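Local structure of envelope glycoprotein (Thogoto virus, 5XEA) at the interface of chains A and B. The protein drives fusion of the viral envelope with the host membrane as a gp64-type fusogen, and probably attaches the virus to its host-cell receptor. Residues are numbered along the deposited sequence; one frame, centred on the assembly and turned at random. Chains: chain A/B, Envelope glycoprotein.

Contact 1: the interface of chains A and B. Residues chain A 345, 348-352; chain B 8-13.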
# COMPACT_ATOMS: atom_id res chain seq x y z
N ILE A 345 -32.82 -43.54 36.17
CA ILE A 345 -32.28 -44.74 36.81
C ILE A 345 -31.00 -44.44 37.57
O ILE A 345 -30.55 -45.28 38.37
CB ILE A 345 -32.02 -45.85 35.78
CG1 ILE A 345 -30.83 -45.46 34.91
CG2 ILE A 345 -33.26 -46.08 34.92
CD1 ILE A 345 -30.69 -46.25 33.64
N ASP A 348 -27.69 -39.08 36.32
CA ASP A 348 -27.63 -38.54 34.96
C ASP A 348 -28.43 -39.33 33.93
O ASP A 348 -28.90 -38.73 32.96
CB ASP A 348 -26.18 -38.48 34.48
CG ASP A 348 -25.36 -37.46 35.22
OD1 ASP A 348 -25.93 -36.41 35.61
OD2 ASP A 348 -24.15 -37.72 35.42
N LYS A 349 -28.58 -40.65 34.09
CA LYS A 349 -29.17 -41.49 33.06
C LYS A 349 -30.66 -41.65 33.30
O LYS A 349 -31.10 -41.83 34.44
CB LYS A 349 -28.47 -42.85 33.02
CG LYS A 349 -27.04 -42.76 32.54
CD LYS A 349 -26.11 -43.70 33.28
CE LYS A 349 -26.42 -45.15 32.97
NZ LYS A 349 -25.38 -46.06 33.53
N PHE A 350 -31.44 -41.59 32.22
CA PHE A 350 -32.89 -41.65 32.31
C PHE A 350 -33.42 -42.49 31.16
O PHE A 350 -32.74 -42.72 30.15
CB PHE A 350 -33.53 -40.25 32.28
CG PHE A 350 -33.13 -39.41 31.06
CD1 PHE A 350 -33.92 -39.39 29.92
CD2 PHE A 350 -31.96 -38.66 31.08
CE1 PHE A 350 -33.55 -38.63 28.81
CE2 PHE A 350 -31.59 -37.88 29.97
CZ PHE A 350 -32.38 -37.87 28.83
N LEU A 351 -34.66 -42.96 31.33
CA LEU A 351 -35.39 -43.70 30.31
C LEU A 351 -36.54 -42.85 29.80
O LEU A 351 -37.06 -42.00 30.53
CB LEU A 351 -35.94 -45.03 30.86
CG LEU A 351 -34.90 -46.04 31.37
CD1 LEU A 351 -35.56 -47.07 32.29
CD2 LEU A 351 -34.20 -46.72 30.21
N LEU A 352 -36.94 -43.08 28.56
CA LEU A 352 -38.03 -42.34 27.94
C LEU A 352 -39.20 -43.28 27.64
O LEU A 352 -39.02 -44.28 26.93
CB LEU A 352 -37.55 -41.63 26.68
CG LEU A 352 -36.56 -40.49 26.94
CD1 LEU A 352 -35.99 -39.90 25.64
CD2 LEU A 352 -37.24 -39.41 27.79
N THR B 8 -37.50 -46.46 26.70
CA THR B 8 -36.34 -46.67 25.81
C THR B 8 -35.13 -46.10 26.52
O THR B 8 -35.27 -45.36 27.50
CB THR B 8 -36.49 -46.00 24.42
OG1 THR B 8 -35.22 -45.94 23.77
CG2 THR B 8 -37.08 -44.61 24.54
N GLY B 9 -33.94 -46.43 26.04
CA GLY B 9 -32.73 -45.93 26.68
C GLY B 9 -31.91 -47.00 27.35
O GLY B 9 -32.07 -48.18 27.06
N PRO B 10 -31.04 -46.60 28.30
CA PRO B 10 -30.95 -45.28 28.94
C PRO B 10 -30.33 -44.16 28.08
O PRO B 10 -29.47 -44.40 27.24
CB PRO B 10 -30.05 -45.57 30.14
CG PRO B 10 -29.12 -46.62 29.64
CD PRO B 10 -29.93 -47.48 28.71
N TYR B 11 -30.79 -42.93 28.32
CA TYR B 11 -30.29 -41.73 27.67
C TYR B 11 -29.55 -40.84 28.67
O TYR B 11 -29.70 -40.98 29.89
CB TYR B 11 -31.44 -40.92 27.05
CG TYR B 11 -32.20 -41.62 25.94
CD1 TYR B 11 -31.72 -41.61 24.63
CD2 TYR B 11 -33.41 -42.26 26.20
CE1 TYR B 11 -32.42 -42.23 23.61
CE2 TYR B 11 -34.11 -42.89 25.18
CZ TYR B 11 -33.62 -42.87 23.89
OH TYR B 11 -34.31 -43.49 22.88
N ILE B 12 -28.78 -39.91 28.13
CA ILE B 12 -28.10 -38.89 28.92
C ILE B 12 -28.12 -37.58 28.14
O ILE B 12 -28.16 -37.58 26.91
CB ILE B 12 -26.66 -39.34 29.26
CG1 ILE B 12 -26.09 -38.48 30.39
CG2 ILE B 12 -25.78 -39.29 28.01
CD1 ILE B 12 -24.76 -38.96 30.88
N LEU B 13 -28.11 -36.46 28.87
CA LEU B 13 -28.04 -35.14 28.24
C LEU B 13 -26.60 -34.86 27.82
O LEU B 13 -25.69 -34.88 28.66
CB LEU B 13 -28.54 -34.05 29.18
CG LEU B 13 -30.04 -33.98 29.47
CD1 LEU B 13 -30.35 -32.76 30.32
CD2 LEU B 13 -30.83 -33.97 28.19
O HOH W 1 -28.27 -36.12 31.79
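An antiparallel beta pairing between subunits forms this contact: strand 350-354 of chain A takes the N-terminal segment 8-13 of chain B along its edge. A:Phe350 and B:Tyr11 make the bridge in both directions. B:Tyr11 N gives to A:Phe350 O at 2.7 Å, almost straight at the hydrogen (178°) and nearly along the C=O axis, while A:Phe350 N gives to B:Tyr11 O in the carbonyl plane. Further along, A:Leu352 N meets a lone pair of B:Thr8 O at 3.0 Å. The return bond from B:Thr8 N to A:Leu352 O is bent (117° at H), its donor lying above the carbonyl plane; the pairing is less regular here, perhaps because B:Thr8 and B:Pro10 each follow a cis peptide bond. The A:Phe350 side chain takes the crowded position between N and carbonyl carbon (chi1 56°), which lays one ring face on B:Tyr11 CB, 3.6 Å from CE1. The B:Tyr11 ring crosses A:Leu352 at about a right angle; A:Leu352 CD1 reaches its CD2 at 3.5 Å, and B:Thr8 OG1 and the phenol OH of B:Tyr11 share a hydrogen bond of 2.8 Å, which probably limits the ring's rotation. A:Ile345 crosses B:Pro10 obliquely, CD1 to CB at 3.6 Å. One water joins A:Asp348 O to B:Leu13 N just past the direct pairing. The site ties the N-terminal segment of one subunit to a strand of its neighbour, and so helps hold the trimer together.

Contact 2: the interface of chains A and B. Residues chain A 287-288, 290-291; chain B 230, 241, 409, 411, 413.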
# COMPACT_ATOMS: atom_id res chain seq x y z
N ALA A 287 3.41 -3.32 7.90
CA ALA A 287 2.93 -2.74 9.16
C ALA A 287 1.41 -2.87 9.28
O ALA A 287 0.89 -3.16 10.36
CB ALA A 287 3.35 -1.27 9.27
N LEU A 288 0.68 -2.65 8.18
CA LEU A 288 -0.77 -2.73 8.29
C LEU A 288 -1.23 -4.18 8.41
O LEU A 288 -2.15 -4.49 9.17
CB LEU A 288 -1.43 -2.04 7.09
CG LEU A 288 -2.95 -2.14 6.96
CD1 LEU A 288 -3.62 -1.56 8.21
CD2 LEU A 288 -3.45 -1.43 5.69
N ALA A 290 0.44 -6.58 9.81
CA ALA A 290 0.73 -7.07 11.15
C ALA A 290 -0.33 -6.61 12.15
O ALA A 290 -0.63 -7.33 13.11
CB ALA A 290 2.11 -6.60 11.59
N ALA A 291 -0.89 -5.41 11.95
CA ALA A 291 -1.98 -4.96 12.81
C ALA A 291 -3.19 -5.86 12.64
O ALA A 291 -3.81 -6.27 13.63
CB ALA A 291 -2.36 -3.51 12.47
N PHE B 230 2.51 -2.96 15.62
CA PHE B 230 2.14 -4.37 15.70
C PHE B 230 3.18 -5.16 14.94
O PHE B 230 3.62 -4.75 13.86
CB PHE B 230 0.74 -4.64 15.12
CG PHE B 230 -0.36 -3.81 15.74
CD1 PHE B 230 -1.21 -4.35 16.69
CD2 PHE B 230 -0.52 -2.48 15.39
CE1 PHE B 230 -2.21 -3.58 17.26
CE2 PHE B 230 -1.52 -1.70 15.95
CZ PHE B 230 -2.37 -2.26 16.89
N GLN B 241 10.67 -1.18 13.08
CA GLN B 241 10.79 0.24 12.78
C GLN B 241 11.65 0.96 13.81
O GLN B 241 12.83 0.62 13.97
CB GLN B 241 9.39 0.86 12.66
CG GLN B 241 8.61 0.17 11.51
CD GLN B 241 7.38 0.91 11.02
OE1 GLN B 241 6.89 1.83 11.67
NE2 GLN B 241 6.88 0.50 9.85
N ALA B 409 -6.79 -0.00 15.08
CA ALA B 409 -5.34 0.11 15.02
C ALA B 409 -4.99 1.30 14.13
O ALA B 409 -5.35 1.32 12.95
CB ALA B 409 -4.71 -1.18 14.47
N VAL B 411 -2.18 2.57 12.59
CA VAL B 411 -0.80 2.34 12.17
C VAL B 411 -0.31 3.56 11.39
O VAL B 411 -1.03 4.12 10.56
CB VAL B 411 -0.72 1.05 11.35
CG1 VAL B 411 0.62 0.92 10.66
CG2 VAL B 411 -0.97 -0.16 12.25
N PHE B 413 2.09 5.23 8.59
CA PHE B 413 2.73 4.82 7.35
C PHE B 413 3.82 5.83 7.01
O PHE B 413 3.66 7.03 7.24
CB PHE B 413 1.71 4.71 6.22
CG PHE B 413 0.54 3.83 6.56
CD1 PHE B 413 0.75 2.49 6.87
CD2 PHE B 413 -0.76 4.33 6.56
CE1 PHE B 413 -0.33 1.66 7.18
CE2 PHE B 413 -1.84 3.51 6.85
CZ PHE B 413 -1.62 2.18 7.16
O HOH W 2 2.34 -2.54 12.71
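Small side chains on one flank of the long helix 282-327 of chain A pack here against chain B residues from strand 229-233 and the loop residues 409-413. The tight part centres on A:Ala291. A:Ala291 CA lies 3.5 Å from B:Phe230 CG, and its CB meets the CD2 side of the same ring, so the helix backbone itself approaches the aromatic group. B:Val411 straddles successive helix turns with its two methyls: CG2 reaches A:Ala291 CB at 3.6 Å, and CG1, anti to the backbone N (chi1 168°), reaches A:Ala287 CB at 3.8 Å. The short alanine side chains probably permit this close approach. Looser contacts flank it. A:Leu288 offers its CB to B:Phe413 CE1 at 3.9 Å; the face of that phenylalanine ring has B:Val411 O of its own chain over its centre. On another flank the extended B:Gln241 brings its amide NE2 to 4.0 Å from A:Ala287 CB, a contact without polar pairing. No direct hydrogen bond crosses the patch. Polar linkage instead passes through one water, 2.8 Å from A:Ala287 O and paired with both B:Phe230 N and B:Phe230 O; it lies in the ring plane at the edge of B:Phe230. A:Ala287 O, B:Phe230 N and B:Phe230 O hold the water between helix and strand. In the fold, the site lies near the N-terminal start of helix 282-327, where it packs against strand 229-233 and the 409-413 loop of the neighbouring subunit.

Contact 3: the interface of chains A and B. Residues chain A 14, 312-313, 316; chain B 313, 397-398, 400.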
# COMPACT_ATOMS: atom_id res chain seq x y z
N ASP A 14 -22.26 -15.89 42.87
CA ASP A 14 -21.77 -14.70 42.16
C ASP A 14 -22.42 -14.57 40.79
O ASP A 14 -22.60 -15.54 40.06
CB ASP A 14 -20.25 -14.77 41.97
CG ASP A 14 -19.48 -14.41 43.23
OD1 ASP A 14 -19.99 -13.63 44.06
OD2 ASP A 14 -18.35 -14.93 43.38
N GLN A 312 -19.44 -24.14 29.37
CA GLN A 312 -19.79 -24.06 30.78
C GLN A 312 -21.30 -23.96 31.00
O GLN A 312 -21.83 -24.57 31.93
CB GLN A 312 -19.10 -22.86 31.42
CG GLN A 312 -19.29 -22.79 32.91
CD GLN A 312 -18.30 -23.65 33.66
OE1 GLN A 312 -17.48 -24.35 33.05
NE2 GLN A 312 -18.35 -23.60 35.00
N LEU A 313 -22.00 -23.16 30.20
CA LEU A 313 -23.45 -23.03 30.39
C LEU A 313 -24.16 -24.35 30.15
O LEU A 313 -25.15 -24.67 30.83
CB LEU A 313 -24.04 -21.96 29.46
CG LEU A 313 -23.71 -20.52 29.87
CD1 LEU A 313 -24.38 -19.49 28.95
CD2 LEU A 313 -24.09 -20.28 31.33
N ILE A 316 -23.77 -26.38 33.30
CA ILE A 316 -24.64 -25.88 34.36
C ILE A 316 -26.09 -26.27 34.09
O ILE A 316 -26.78 -26.81 34.97
CB ILE A 316 -24.49 -24.36 34.51
CG1 ILE A 316 -23.06 -24.00 34.98
CG2 ILE A 316 -25.58 -23.80 35.43
CD1 ILE A 316 -22.73 -22.48 34.92
N LEU B 313 -30.65 -20.89 23.72
CA LEU B 313 -30.63 -20.85 25.18
C LEU B 313 -31.90 -20.22 25.73
O LEU B 313 -32.44 -20.68 26.75
CB LEU B 313 -29.41 -20.11 25.70
CG LEU B 313 -28.10 -20.90 25.55
CD1 LEU B 313 -26.92 -20.05 26.01
CD2 LEU B 313 -28.15 -22.23 26.32
N ILE B 397 -19.88 -20.08 39.87
CA ILE B 397 -20.09 -21.29 39.08
C ILE B 397 -19.81 -21.07 37.60
O ILE B 397 -19.83 -22.03 36.82
CB ILE B 397 -21.54 -21.81 39.23
CG1 ILE B 397 -22.49 -20.86 38.50
CG2 ILE B 397 -21.93 -21.91 40.69
CD1 ILE B 397 -23.96 -21.24 38.60
N TYR B 398 -19.56 -19.83 37.18
CA TYR B 398 -19.35 -19.60 35.75
C TYR B 398 -17.89 -19.66 35.34
O TYR B 398 -17.57 -20.30 34.34
CB TYR B 398 -19.96 -18.25 35.33
CG TYR B 398 -21.44 -18.24 35.65
CD1 TYR B 398 -22.35 -18.89 34.83
CD2 TYR B 398 -21.92 -17.62 36.80
CE1 TYR B 398 -23.69 -18.92 35.14
CE2 TYR B 398 -23.26 -17.63 37.10
CZ TYR B 398 -24.13 -18.28 36.28
OH TYR B 398 -25.47 -18.30 36.60
N PHE B 400 -15.94 -17.53 33.99
CA PHE B 400 -15.66 -16.91 32.71
C PHE B 400 -14.37 -16.12 32.79
O PHE B 400 -14.06 -15.50 33.82
CB PHE B 400 -16.80 -15.97 32.29
CG PHE B 400 -18.15 -16.66 32.04
CD1 PHE B 400 -18.24 -18.02 31.81
CD2 PHE B 400 -19.32 -15.90 32.01
CE1 PHE B 400 -19.48 -18.61 31.58
CE2 PHE B 400 -20.54 -16.49 31.78
CZ PHE B 400 -20.62 -17.85 31.56
O HOH W 3 -21.90 -18.16 40.43
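Helix 282-327 of chain A meets the loop 397-400 of chain B here, with the same helix of chain B meeting it through B:Leu313 and the loop residue A:Asp14 on the far side of B:Tyr398 from the helix. A:Ile316 points its CD1 methyl at B:Tyr398, 3.6 Å from ring atom CD1, the two side chains crossing at about a right angle. A:Ile316 CD1 also lies 3.9 Å from B:Ile397 CG1, beside the packed pair of loop side chains. B:Ile397 in turn sets CG1 over the centre of the tyrosine ring, a position given by its crowded first torsion (chi1 71°). B:Tyr398 CB likewise sits over the centre of the B:Phe400 ring. Between helices, A:Leu313 and B:Leu313 meet tip to tip through their CD1 methyls at 3.9 Å, crossing at about a right angle. On the A:Asp14 side a water connects A:Asp14 O (2.7 Å) with B:Ile397 N, and A:Asp14 O lies in plane at the ring edge of B:Tyr398. A:Gln312, bent at chi2 (84°), turns its amide to the loop backbone: NE2 donates to B:Ile397 O at 2.8 Å, 158° at H, with the acceptor in the amide plane but the donor above the carbonyl plane.

Helix 282-327 of chain A links contact 2 to contact 3: residues 287-291 serve the first and 312-316 the second, with the centres of their C-alpha atoms about 37 Å apart. Contact 1 lies beyond contact 3, about 24 Å away by the same measure and about 55 Å from contact 2, so the three lie roughly in a row along the helical part. Segment 8-14 takes part at two places, from chain B in contact 1 and through A:Asp14 in contact 3. In the deposited trimer such sites recur between copies, combining helix packing with strand pairing between chains.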